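Local coordinates for 3-hydroxyadipyl-CoA dehydrogenase (Escherichia coli, PDB 3MOG), which catalyses the NAD-dependent oxidation of 3-hydroxyadipyl-CoA to 3-oxoadipyl-CoA in the bacterial degradation of phenylacetate, at residues K99-A104 and A127-I132; P197-E201 and R392-M396; A205-A211 and I382-P386. One frame throughout, in Å; residues are numbered along the deposited sequence.

Overall arrangement
Running from the N terminus, the chain builds the NAD-binding Rossmann domain, where contact 1 closes a short loop: 22 residues, strand 115-118 among them, lie between segments 99-104 and 127-132, on helix 96-109 and at the end of helix 125-128. The chain then enters helix 196-207, which serves both remaining contacts. Contact 2 joins its early part to helix 390-406, bringing together the two C-terminal-type helical domains; contact 3 joins its end to the loop after strand 378-381 of the reduced Rossmann-fold domain and is nested inside the loop closed by contact 2. These two touch, Arg392 NH1 lying 3.0 Å from Pro386 O, whereas contact 1 lies apart, its centre about 36 Å from that of contact 2.

Contact 1 (K99-A104 and A127-I132); sequences KKALFA and AIAAEI
Ile128, Lys100 and Phe103 bury the most surface here. Residues 99-104 are part of helix 96-109; 127-128 finish helix 125-128, after which the chain runs as a loop to Ile132, extended at phi/psi -91/158°. The CA atoms of Lys100 and Ile128 are 5.3 Å apart, those of Ala104 and Ile132 5.4 Å. Phe103 (chi1 m) presents one ring face to Ile128 (chi1 m, chi2 t), whose CG2 sits 3.8 Å from the ring centroid in a CH-pi contact; Ile132 CG2 lies 4.0 Å from Phe103 CB. Both segments belong to the Rossmann-type NAD-binding domain, and Phe103 and Ile128 pack on Thr118 of the parallel strand 115-118. Lys100, with chi angles m, t, p, p, curls its amine over the end of the short helix: NZ forms a salt bridge with Glu131 OE2 at 3.3 Å, its hydrogen bond weak, and a second weak hydrogen bond to Ala127 O at 3.5 Å. Water 1 accepts from Lys100 NZ and Glu131 N (both 3.0 Å) and donates to Ile128 O (2.7 Å).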
ATOM      1  N   LYS C  99      -7.571  18.810  21.985  1.00 64.04           N
ATOM      2  CA  LYS C  99      -8.429  17.924  22.781  1.00 60.39           C
ATOM      3  C   LYS C  99      -7.711  17.347  23.984  1.00 59.35           C
ATOM      4  O   LYS C  99      -8.286  17.271  25.073  1.00 55.09           O
ATOM      5  CB  LYS C  99      -8.980  16.783  21.927  1.00 60.41           C
ATOM      6  CG  LYS C  99     -10.221  17.142  21.174  1.00 57.07           C
ATOM      7  CD  LYS C  99     -10.643  16.020  20.256  1.00 58.06           C
ATOM      8  CE  LYS C  99     -11.905  16.404  19.517  1.00 55.32           C
ATOM      9  NZ  LYS C  99     -11.804  16.033  18.094  1.00 77.51           N
ATOM     10  N   LYS C 100      -6.454  16.946  23.778  1.00 60.19           N
ATOM     11  CA  LYS C 100      -5.624  16.397  24.853  1.00 63.05           C
ATOM     12  C   LYS C 100      -5.438  17.429  25.960  1.00 64.35           C
ATOM     13  O   LYS C 100      -5.560  17.101  27.145  1.00 62.50           O
ATOM     14  CB  LYS C 100      -4.275  15.925  24.315  1.00 65.69           C
ATOM     15  CG  LYS C 100      -4.305  14.537  23.664  1.00 66.10           C
ATOM     16  CD  LYS C 100      -2.978  14.187  22.947  1.00 62.96           C
ATOM     17  CE  LYS C 100      -1.819  13.928  23.907  1.00 62.16           C
ATOM     18  NZ  LYS C 100      -2.026  12.746  24.788  1.00 71.59           N
ATOM     19  N   ALA C 101      -5.185  18.677  25.554  1.00 60.68           N
ATOM     20  CA  ALA C 101      -5.098  19.820  26.474  1.00 65.13           C
ATOM     21  C   ALA C 101      -6.420  20.105  27.203  1.00 59.83           C
ATOM     22  O   ALA C 101      -6.423  20.363  28.409  1.00 62.06           O
ATOM     23  CB  ALA C 101      -4.612  21.073  25.732  1.00 59.97           C
ATOM     24  N   LEU C 102      -7.532  20.049  26.468  1.00 57.25           N
ATOM     25  CA  LEU C 102      -8.861  20.244  27.050  1.00 56.79           C
ATOM     26  C   LEU C 102      -9.190  19.175  28.088  1.00 62.05           C
ATOM     27  O   LEU C 102      -9.657  19.498  29.180  1.00 66.29           O
ATOM     28  CB  LEU C 102      -9.935  20.282  25.957  1.00 58.07           C
ATOM     29  CG  LEU C 102     -11.405  20.618  26.261  1.00 67.65           C
ATOM     30  CD1 LEU C 102     -11.588  21.734  27.296  1.00 65.04           C
ATOM     31  CD2 LEU C 102     -12.085  21.011  24.963  1.00 65.65           C
ATOM     32  N   PHE C 103      -8.929  17.912  27.759  1.00 64.24           N
ATOM     33  CA  PHE C 103      -9.306  16.805  28.644  1.00 62.53           C
ATOM     34  C   PHE C 103      -8.421  16.714  29.877  1.00 62.44           C
ATOM     35  O   PHE C 103      -8.871  16.276  30.941  1.00 65.69           O
ATOM     36  CB  PHE C 103      -9.346  15.473  27.886  1.00 60.11           C
ATOM     37  CG  PHE C 103     -10.673  15.186  27.233  1.00 58.90           C
ATOM     38  CD1 PHE C 103     -11.531  14.235  27.770  1.00 47.38           C
ATOM     39  CD2 PHE C 103     -11.062  15.866  26.079  1.00 55.09           C
ATOM     40  CE1 PHE C 103     -12.747  13.963  27.168  1.00 58.00           C
ATOM     41  CE2 PHE C 103     -12.277  15.610  25.476  1.00 59.84           C
ATOM     42  CZ  PHE C 103     -13.130  14.657  26.022  1.00 53.30           C
ATOM     43  N   ALA C 104      -7.171  17.148  29.723  1.00 67.12           N
ATOM     44  CA  ALA C 104      -6.253  17.308  30.846  1.00 69.48           C
ATOM     45  C   ALA C 104      -6.797  18.344  31.838  1.00 71.37           C
ATOM     46  O   ALA C 104      -6.805  18.112  33.049  1.00 73.55           O
ATOM     47  CB  ALA C 104      -4.872  17.712  30.346  1.00 67.98           C
ATOM     48  N   ALA C 127      -6.096   7.842  22.410  1.00 57.32           N
ATOM     49  CA  ALA C 127      -5.110   8.919  22.383  1.00 59.14           C
ATOM     50  C   ALA C 127      -5.566  10.146  23.166  1.00 65.61           C
ATOM     51  O   ALA C 127      -4.735  10.853  23.738  1.00 67.01           O
ATOM     52  CB  ALA C 127      -4.753   9.295  20.952  1.00 56.71           C
ATOM     53  N   ILE C 128      -6.878  10.399  23.177  1.00 66.58           N
ATOM     54  CA  ILE C 128      -7.459  11.465  23.999  1.00 61.77           C
ATOM     55  C   ILE C 128      -7.283  11.112  25.475  1.00 63.31           C
ATOM     56  O   ILE C 128      -6.849  11.950  26.272  1.00 64.31           O
ATOM     57  CB  ILE C 128      -8.964  11.693  23.668  1.00 60.34           C
ATOM     58  CG1 ILE C 128      -9.108  12.358  22.304  1.00 50.92           C
ATOM     59  CG2 ILE C 128      -9.658  12.560  24.734  1.00 59.34           C
ATOM     60  CD1 ILE C 128     -10.475  12.147  21.668  1.00 58.28           C
ATOM     61  N   ALA C 129      -7.569   9.852  25.805  1.00 59.63           N
ATOM     62  CA  ALA C 129      -7.621   9.372  27.185  1.00 60.25           C
ATOM     63  C   ALA C 129      -6.266   8.979  27.747  1.00 63.62           C
ATOM     64  O   ALA C 129      -6.175   8.533  28.904  1.00 61.14           O
ATOM     65  CB  ALA C 129      -8.556   8.186  27.278  1.00 58.44           C
ATOM     66  N   ALA C 130      -5.235   9.145  26.921  1.00 71.04           N
ATOM     67  CA  ALA C 130      -3.890   8.622  27.180  1.00 77.65           C
ATOM     68  C   ALA C 130      -3.251   9.145  28.471  1.00 80.34           C
ATOM     69  O   ALA C 130      -2.840   8.357  29.325  1.00 81.73           O
ATOM     70  CB  ALA C 130      -2.971   8.884  25.962  1.00 74.49           C
ATOM     71  N   GLU C 131      -3.201  10.466  28.622  1.00 82.77           N
ATOM     72  CA  GLU C 131      -2.449  11.078  29.718  1.00 87.67           C
ATOM     73  C   GLU C 131      -3.339  11.605  30.845  1.00 87.18           C
ATOM     74  O   GLU C 131      -2.837  12.169  31.818  1.00 89.07           O
ATOM     75  CB  GLU C 131      -1.542  12.200  29.191  1.00 88.06           C
ATOM     76  CG  GLU C 131      -0.677  11.809  27.993  1.00 95.08           C
ATOM     77  CD  GLU C 131       0.485  12.759  27.771  1.00101.10           C
ATOM     78  OE1 GLU C 131       1.371  12.822  28.648  1.00103.35           O
ATOM     79  OE2 GLU C 131       0.519  13.432  26.716  1.00101.79           O
ATOM     80  N   ILE C 132      -4.652  11.411  30.723  1.00 85.45           N
ATOM     81  CA  ILE C 132      -5.587  12.013  31.675  1.00 82.20           C
ATOM     82  C   ILE C 132      -5.893  11.099  32.866  1.00 81.31           C
ATOM     83  O   ILE C 132      -5.758   9.878  32.769  1.00 79.69           O
ATOM     84  CB  ILE C 132      -6.874  12.607  30.984  1.00 80.84           C
ATOM     85  CG1 ILE C 132      -8.013  11.586  30.892  1.00 76.34           C
ATOM     86  CG2 ILE C 132      -6.532  13.241  29.628  1.00 71.59           C
ATOM     87  CD1 ILE C 132      -9.080  11.764  31.962  1.00 70.86           C
TER
HETATM   88  O   HOH W   1      -4.306  12.528  26.786  1.00 58.07           O

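Contact 2 (P197-E201 and R392-M396); sequences PYYSE and RTVAM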
ATOM      1  N   PRO C 197     -17.537   2.203   0.807  1.00 46.48           N
ATOM      2  CA  PRO C 197     -17.697   1.755  -0.604  1.00 40.19           C
ATOM      3  C   PRO C 197     -18.938   2.270  -1.332  1.00 42.97           C
ATOM      4  O   PRO C 197     -19.034   2.135  -2.558  1.00 39.61           O
ATOM      5  CB  PRO C 197     -17.716   0.230  -0.503  1.00 40.52           C
ATOM      6  CG  PRO C 197     -18.003  -0.074   0.922  1.00 43.23           C
ATOM      7  CD  PRO C 197     -17.493   1.056   1.745  1.00 41.02           C
ATOM      8  N   TYR C 198     -19.872   2.872  -0.596  1.00 44.61           N
ATOM      9  CA  TYR C 198     -21.014   3.490  -1.244  1.00 47.51           C
ATOM     10  C   TYR C 198     -20.506   4.642  -2.116  1.00 53.44           C
ATOM     11  O   TYR C 198     -20.940   4.789  -3.259  1.00 51.72           O
ATOM     12  CB  TYR C 198     -22.066   3.950  -0.230  1.00 43.13           C
ATOM     13  CG  TYR C 198     -23.344   4.458  -0.865  1.00 51.50           C
ATOM     14  CD1 TYR C 198     -24.088   3.642  -1.714  1.00 50.39           C
ATOM     15  CD2 TYR C 198     -23.818   5.751  -0.605  1.00 45.69           C
ATOM     16  CE1 TYR C 198     -25.249   4.098  -2.310  1.00 55.29           C
ATOM     17  CE2 TYR C 198     -24.983   6.213  -1.189  1.00 49.20           C
ATOM     18  CZ  TYR C 198     -25.689   5.379  -2.045  1.00 54.45           C
ATOM     19  OH  TYR C 198     -26.836   5.812  -2.636  1.00 60.34           O
ATOM     20  N   TYR C 199     -19.534   5.399  -1.601  1.00 47.62           N
ATOM     21  CA  TYR C 199     -18.962   6.505  -2.355  1.00 49.28           C
ATOM     22  C   TYR C 199     -17.938   6.041  -3.366  1.00 48.00           C
ATOM     23  O   TYR C 199     -17.945   6.503  -4.502  1.00 51.26           O
ATOM     24  CB  TYR C 199     -18.370   7.566  -1.425  1.00 39.59           C
ATOM     25  CG  TYR C 199     -19.345   7.987  -0.367  1.00 46.32           C
ATOM     26  CD1 TYR C 199     -19.118   7.663   0.972  1.00 40.03           C
ATOM     27  CD2 TYR C 199     -20.520   8.661  -0.700  1.00 43.38           C
ATOM     28  CE1 TYR C 199     -20.004   8.018   1.953  1.00 41.99           C
ATOM     29  CE2 TYR C 199     -21.436   9.029   0.292  1.00 46.57           C
ATOM     30  CZ  TYR C 199     -21.165   8.700   1.612  1.00 50.82           C
ATOM     31  OH  TYR C 199     -22.038   9.039   2.614  1.00 54.58           O
ATOM     32  N   SER C 200     -17.074   5.116  -2.962  1.00 46.38           N
ATOM     33  CA  SER C 200     -15.915   4.769  -3.780  1.00 46.69           C
ATOM     34  C   SER C 200     -16.228   3.880  -4.986  1.00 46.57           C
ATOM     35  O   SER C 200     -15.516   3.939  -6.005  1.00 38.59           O
ATOM     36  CB  SER C 200     -14.800   4.163  -2.923  1.00 44.24           C
ATOM     37  OG  SER C 200     -15.158   2.886  -2.443  1.00 51.36           O
ATOM     38  N   GLU C 201     -17.286   3.073  -4.899  1.00 38.85           N
ATOM     39  CA  GLU C 201     -17.713   2.362  -6.117  1.00 42.84           C
ATOM     40  C   GLU C 201     -18.205   3.308  -7.239  1.00 39.49           C
ATOM     41  O   GLU C 201     -17.866   3.112  -8.418  1.00 39.41           O
ATOM     42  CB  GLU C 201     -18.688   1.217  -5.822  1.00 38.76           C
ATOM     43  CG  GLU C 201     -18.007  -0.019  -5.190  1.00 40.57           C
ATOM     44  CD  GLU C 201     -16.871  -0.594  -6.038  1.00 45.56           C
ATOM     45  OE1 GLU C 201     -15.833  -0.991  -5.469  1.00 42.47           O
ATOM     46  OE2 GLU C 201     -17.012  -0.663  -7.275  1.00 50.05           O
ATOM     47  N   ARG C 392     -22.647  -4.443  -7.365  1.00 44.75           N
ATOM     48  CA  ARG C 392     -21.228  -4.215  -7.072  1.00 42.12           C
ATOM     49  C   ARG C 392     -21.050  -3.389  -5.794  1.00 43.99           C
ATOM     50  O   ARG C 392     -20.200  -3.719  -4.951  1.00 39.84           O
ATOM     51  CB  ARG C 392     -20.552  -3.534  -8.273  1.00 44.57           C
ATOM     52  CG  ARG C 392     -19.094  -3.188  -8.071  1.00 36.88           C
ATOM     53  CD  ARG C 392     -18.387  -3.129  -9.378  1.00 39.04           C
ATOM     54  NE  ARG C 392     -17.020  -2.632  -9.219  1.00 39.30           N
ATOM     55  CZ  ARG C 392     -16.119  -2.610 -10.193  1.00 46.22           C
ATOM     56  NH1 ARG C 392     -16.455  -3.083 -11.389  1.00 41.08           N
ATOM     57  NH2 ARG C 392     -14.886  -2.125  -9.972  1.00 36.21           N
ATOM     58  N   THR C 393     -21.887  -2.352  -5.643  1.00 45.72           N
ATOM     59  CA  THR C 393     -21.824  -1.422  -4.505  1.00 42.70           C
ATOM     60  C   THR C 393     -22.342  -2.066  -3.216  1.00 47.80           C
ATOM     61  O   THR C 393     -21.754  -1.888  -2.138  1.00 42.84           O
ATOM     62  CB  THR C 393     -22.630  -0.122  -4.784  1.00 40.65           C
ATOM     63  OG1 THR C 393     -22.091   0.544  -5.939  1.00 43.64           O
ATOM     64  CG2 THR C 393     -22.584   0.828  -3.600  1.00 36.05           C
ATOM     65  N   VAL C 394     -23.442  -2.811  -3.326  1.00 44.11           N
ATOM     66  CA  VAL C 394     -24.062  -3.399  -2.138  1.00 41.21           C
ATOM     67  C   VAL C 394     -23.203  -4.550  -1.602  1.00 34.25           C
ATOM     68  O   VAL C 394     -22.959  -4.607  -0.409  1.00 38.48           O
ATOM     69  CB  VAL C 394     -25.535  -3.792  -2.371  1.00 43.37           C
ATOM     70  CG1 VAL C 394     -26.099  -4.471  -1.146  1.00 39.15           C
ATOM     71  CG2 VAL C 394     -26.390  -2.545  -2.717  1.00 42.10           C
ATOM     72  N   ALA C 395     -22.699  -5.413  -2.496  1.00 36.41           N
ATOM     73  CA  ALA C 395     -21.687  -6.433  -2.149  1.00 32.98           C
ATOM     74  C   ALA C 395     -20.508  -5.886  -1.360  1.00 37.64           C
ATOM     75  O   ALA C 395     -20.143  -6.443  -0.317  1.00 45.95           O
ATOM     76  CB  ALA C 395     -21.179  -7.184  -3.410  1.00 29.02           C
ATOM     77  N   MET C 396     -19.927  -4.786  -1.832  1.00 41.89           N
ATOM     78  CA  MET C 396     -18.780  -4.171  -1.131  1.00 40.83           C
ATOM     79  C   MET C 396     -19.140  -3.538   0.215  1.00 40.15           C
ATOM     80  O   MET C 396     -18.356  -3.631   1.155  1.00 44.57           O
ATOM     81  CB  MET C 396     -18.057  -3.188  -2.030  1.00 36.96           C
ATOM     82  CG  MET C 396     -17.244  -3.882  -3.125  1.00 41.30           C
ATOM     83  SD  MET C 396     -15.732  -4.656  -2.535  1.00 30.14           S
ATOM     84  CE  MET C 396     -14.817  -3.145  -2.301  1.00 43.45           C
TER
HETATM   85  O   HOH W   2     -21.723   3.227  -5.707  1.00 53.07           O
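Glu201 reaches across to Arg392 and Thr393, burying the most surface here. Its OE2 accepts a hydrogen bond from Arg392 NE at 2.8 Å, part of a salt bridge, while Glu201 CB lies 3.5 Å from Thr393 OG1. The segment axes approach to 8.9 Å and run roughly antiparallel, at 145°, so Glu201 lies opposite Thr393 and Pro197 opposite Met396. At that second end Pro197 CB packs 3.8 Å from Met396 CB, and Pro197 CG lies 3.6 Å from Met396 O. The methyl of Thr393, CG2, meets the ring edge of Tyr198 at CD1 (3.7 Å). Water 2 donates to both Tyr198 O (3.0 Å) and Thr393 OG1 (2.7 Å), and this hydroxyl is also hydrogen-bonded to Leu389 O, one turn back. Glu201 OE1 pairs with Arg456, and the Arg392 guanidinium bonds to Tyr452 and Tyr457. The two helices belong to different copies of the family's C-terminal domain; helix 213-223 covers Tyr198 and Thr393, and helix 438-452 backs Arg392, Ala395 and Met396.

Contact 3 (A205-A211 and I382-P386); sequences ALEEQVA and IADYP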
ATOM      1  N   ALA C 205     -16.722   3.950 -11.072  1.00 44.12           N
ATOM      2  CA  ALA C 205     -17.634   3.890 -12.211  1.00 50.08           C
ATOM      3  C   ALA C 205     -17.499   5.176 -13.034  1.00 47.46           C
ATOM      4  O   ALA C 205     -17.319   5.121 -14.245  1.00 45.59           O
ATOM      5  CB  ALA C 205     -19.082   3.678 -11.729  1.00 44.04           C
ATOM      6  N   LEU C 206     -17.521   6.314 -12.342  1.00 48.35           N
ATOM      7  CA  LEU C 206     -17.316   7.633 -12.947  1.00 54.31           C
ATOM      8  C   LEU C 206     -15.985   7.788 -13.689  1.00 59.77           C
ATOM      9  O   LEU C 206     -15.967   8.330 -14.792  1.00 62.53           O
ATOM     10  CB  LEU C 206     -17.445   8.719 -11.887  1.00 53.36           C
ATOM     11  CG  LEU C 206     -17.836  10.128 -12.305  1.00 58.27           C
ATOM     12  CD1 LEU C 206     -18.815  10.126 -13.485  1.00 58.10           C
ATOM     13  CD2 LEU C 206     -18.451  10.799 -11.102  1.00 56.01           C
ATOM     14  N   GLU C 207     -14.893   7.285 -13.104  1.00 56.18           N
ATOM     15  CA  GLU C 207     -13.558   7.398 -13.710  1.00 52.22           C
ATOM     16  C   GLU C 207     -13.460   6.555 -14.967  1.00 50.66           C
ATOM     17  O   GLU C 207     -12.680   6.866 -15.863  1.00 57.70           O
ATOM     18  CB  GLU C 207     -12.457   6.988 -12.710  1.00 55.22           C
ATOM     19  CG  GLU C 207     -11.019   7.367 -13.114  1.00 61.70           C
ATOM     20  CD  GLU C 207      -9.993   7.205 -11.988  1.00 60.90           C
ATOM     21  OE1 GLU C 207     -10.333   6.641 -10.929  1.00 66.29           O
ATOM     22  OE2 GLU C 207      -8.838   7.651 -12.156  1.00 58.66           O
ATOM     23  N   GLU C 208     -14.242   5.482 -15.039  1.00 44.90           N
ATOM     24  CA  GLU C 208     -14.222   4.635 -16.230  1.00 43.54           C
ATOM     25  C   GLU C 208     -15.346   4.914 -17.250  1.00 41.46           C
ATOM     26  O   GLU C 208     -15.462   4.194 -18.236  1.00 40.39           O
ATOM     27  CB  GLU C 208     -14.155   3.159 -15.846  1.00 47.51           C
ATOM     28  CG  GLU C 208     -12.740   2.695 -15.506  1.00 57.54           C
ATOM     29  CD  GLU C 208     -12.670   1.245 -15.044  1.00 53.79           C
ATOM     30  OE1 GLU C 208     -13.052   0.348 -15.815  1.00 54.58           O
ATOM     31  OE2 GLU C 208     -12.212   1.000 -13.909  1.00 62.74           O
ATOM     32  N   GLN C 209     -16.127   5.974 -17.014  1.00 45.19           N
ATOM     33  CA  GLN C 209     -17.235   6.433 -17.896  1.00 51.87           C
ATOM     34  C   GLN C 209     -18.257   5.322 -18.192  1.00 56.73           C
ATOM     35  O   GLN C 209     -18.728   5.150 -19.329  1.00 61.29           O
ATOM     36  CB  GLN C 209     -16.704   7.090 -19.190  1.00 49.67           C
ATOM     37  CG  GLN C 209     -15.908   8.399 -18.967  1.00 52.80           C
ATOM     38  CD  GLN C 209     -15.161   8.868 -20.217  1.00 62.36           C
ATOM     39  OE1 GLN C 209     -13.961   9.135 -20.171  1.00 66.95           O
ATOM     40  NE2 GLN C 209     -15.869   8.963 -21.335  1.00 66.41           N
ATOM     41  N   VAL C 210     -18.569   4.561 -17.145  1.00 53.01           N
ATOM     42  CA  VAL C 210     -19.529   3.471 -17.197  1.00 50.34           C
ATOM     43  C   VAL C 210     -20.890   4.046 -17.511  1.00 48.84           C
ATOM     44  O   VAL C 210     -21.630   3.489 -18.308  1.00 51.02           O
ATOM     45  CB  VAL C 210     -19.582   2.740 -15.833  1.00 51.21           C
ATOM     46  CG1 VAL C 210     -20.680   1.699 -15.793  1.00 45.24           C
ATOM     47  CG2 VAL C 210     -18.251   2.095 -15.559  1.00 47.97           C
ATOM     48  N   ALA C 211     -21.183   5.180 -16.877  1.00 52.78           N
ATOM     49  CA  ALA C 211     -22.458   5.871 -16.983  1.00 54.13           C
ATOM     50  C   ALA C 211     -22.247   7.301 -16.530  1.00 53.75           C
ATOM     51  O   ALA C 211     -21.273   7.593 -15.838  1.00 51.77           O
ATOM     52  CB  ALA C 211     -23.496   5.207 -16.093  1.00 48.77           C
ATOM     53  N   ILE C 382     -26.034   1.047 -19.770  1.00 54.39           N
ATOM     54  CA  ILE C 382     -24.691   1.513 -19.387  1.00 49.04           C
ATOM     55  C   ILE C 382     -23.601   0.660 -20.039  1.00 49.73           C
ATOM     56  O   ILE C 382     -23.914  -0.255 -20.794  1.00 52.75           O
ATOM     57  CB  ILE C 382     -24.523   1.541 -17.846  1.00 49.08           C
ATOM     58  CG1 ILE C 382     -24.598   0.135 -17.250  1.00 41.58           C
ATOM     59  CG2 ILE C 382     -25.593   2.436 -17.193  1.00 49.87           C
ATOM     60  CD1 ILE C 382     -24.366   0.089 -15.715  1.00 44.33           C
ATOM     61  N   ALA C 383     -22.329   0.942 -19.750  1.00 46.79           N
ATOM     62  CA  ALA C 383     -21.250   0.109 -20.283  1.00 51.03           C
ATOM     63  C   ALA C 383     -21.247  -1.303 -19.658  1.00 51.10           C
ATOM     64  O   ALA C 383     -21.836  -1.524 -18.601  1.00 53.17           O
ATOM     65  CB  ALA C 383     -19.903   0.791 -20.118  1.00 50.49           C
ATOM     66  N   ASP C 384     -20.614  -2.246 -20.350  1.00 49.81           N
ATOM     67  CA  ASP C 384     -20.507  -3.640 -19.936  1.00 51.66           C
ATOM     68  C   ASP C 384     -19.438  -3.768 -18.831  1.00 51.17           C
ATOM     69  O   ASP C 384     -18.312  -4.206 -19.058  1.00 41.97           O
ATOM     70  CB  ASP C 384     -20.193  -4.514 -21.164  1.00 48.85           C
ATOM     71  CG  ASP C 384     -20.442  -5.998 -20.923  1.00 54.69           C
ATOM     72  OD1 ASP C 384     -21.015  -6.379 -19.882  1.00 45.29           O
ATOM     73  OD2 ASP C 384     -20.057  -6.798 -21.795  1.00 61.50           O
ATOM     74  N   TYR C 385     -19.849  -3.379 -17.631  1.00 46.34           N
ATOM     75  CA  TYR C 385     -18.987  -3.185 -16.486  1.00 50.10           C
ATOM     76  C   TYR C 385     -19.238  -4.312 -15.471  1.00 45.11           C
ATOM     77  O   TYR C 385     -20.374  -4.500 -15.032  1.00 44.80           O
ATOM     78  CB  TYR C 385     -19.361  -1.837 -15.882  1.00 45.41           C
ATOM     79  CG  TYR C 385     -18.505  -1.307 -14.761  1.00 47.70           C
ATOM     80  CD1 TYR C 385     -17.129  -1.057 -14.942  1.00 37.07           C
ATOM     81  CD2 TYR C 385     -19.087  -0.966 -13.535  1.00 41.27           C
ATOM     82  CE1 TYR C 385     -16.364  -0.522 -13.920  1.00 46.82           C
ATOM     83  CE2 TYR C 385     -18.323  -0.429 -12.503  1.00 46.07           C
ATOM     84  CZ  TYR C 385     -16.964  -0.206 -12.705  1.00 42.25           C
ATOM     85  OH  TYR C 385     -16.208   0.323 -11.688  1.00 45.13           O
ATOM     86  N   PRO C 386     -18.181  -5.065 -15.115  1.00 42.64           N
ATOM     87  CA  PRO C 386     -18.250  -6.179 -14.173  1.00 38.79           C
ATOM     88  C   PRO C 386     -18.999  -5.825 -12.893  1.00 40.80           C
ATOM     89  O   PRO C 386     -18.697  -4.818 -12.255  1.00 44.17           O
ATOM     90  CB  PRO C 386     -16.776  -6.467 -13.876  1.00 37.43           C
ATOM     91  CG  PRO C 386     -16.078  -6.122 -15.121  1.00 46.80           C
ATOM     92  CD  PRO C 386     -16.817  -4.906 -15.662  1.00 42.52           C
TER
HETATM   93  O   HOH W   3     -13.561  -0.241 -11.870  1.00 40.13           O
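At the apolar centre Val210 CG2 sits over one face of the Tyr385 ring, 3.4 Å from its centroid and 13° off the normal, a close CH-pi contact. The other methyl, Val210 CG1, packs 4.0 Å from Ile382 CD1, and Ala211 CB meets Ile382 CG2 at 3.6 Å. Val210 is placed by a Schellman motif that ends helix 196-207: Gln209, at positive phi, is the C-prime residue, with Val210 N bonded to Ala205 O (3.2 Å) and Gln209 N to Leu206 O (3.2 Å). Val210 O accepts a nearly straight hydrogen bond from Ala383 N at 3.0 Å. Asp384 then centres an inverse gamma turn and bonds through its carboxylate to the backbone N of Ala330 and Gln331. Farther out, Glu208 OE1 lies at the ring edge, 3.9 Å from Tyr385 CE1, and water 3 donates to both Glu208 OE2 and Tyr385 OH, each at 2.7 Å. Between these segments, then, one direct hydrogen bond accompanies mainly apolar packing, while the Glu208 carboxylate and Tyr385 hydroxyl meet through water at the edge.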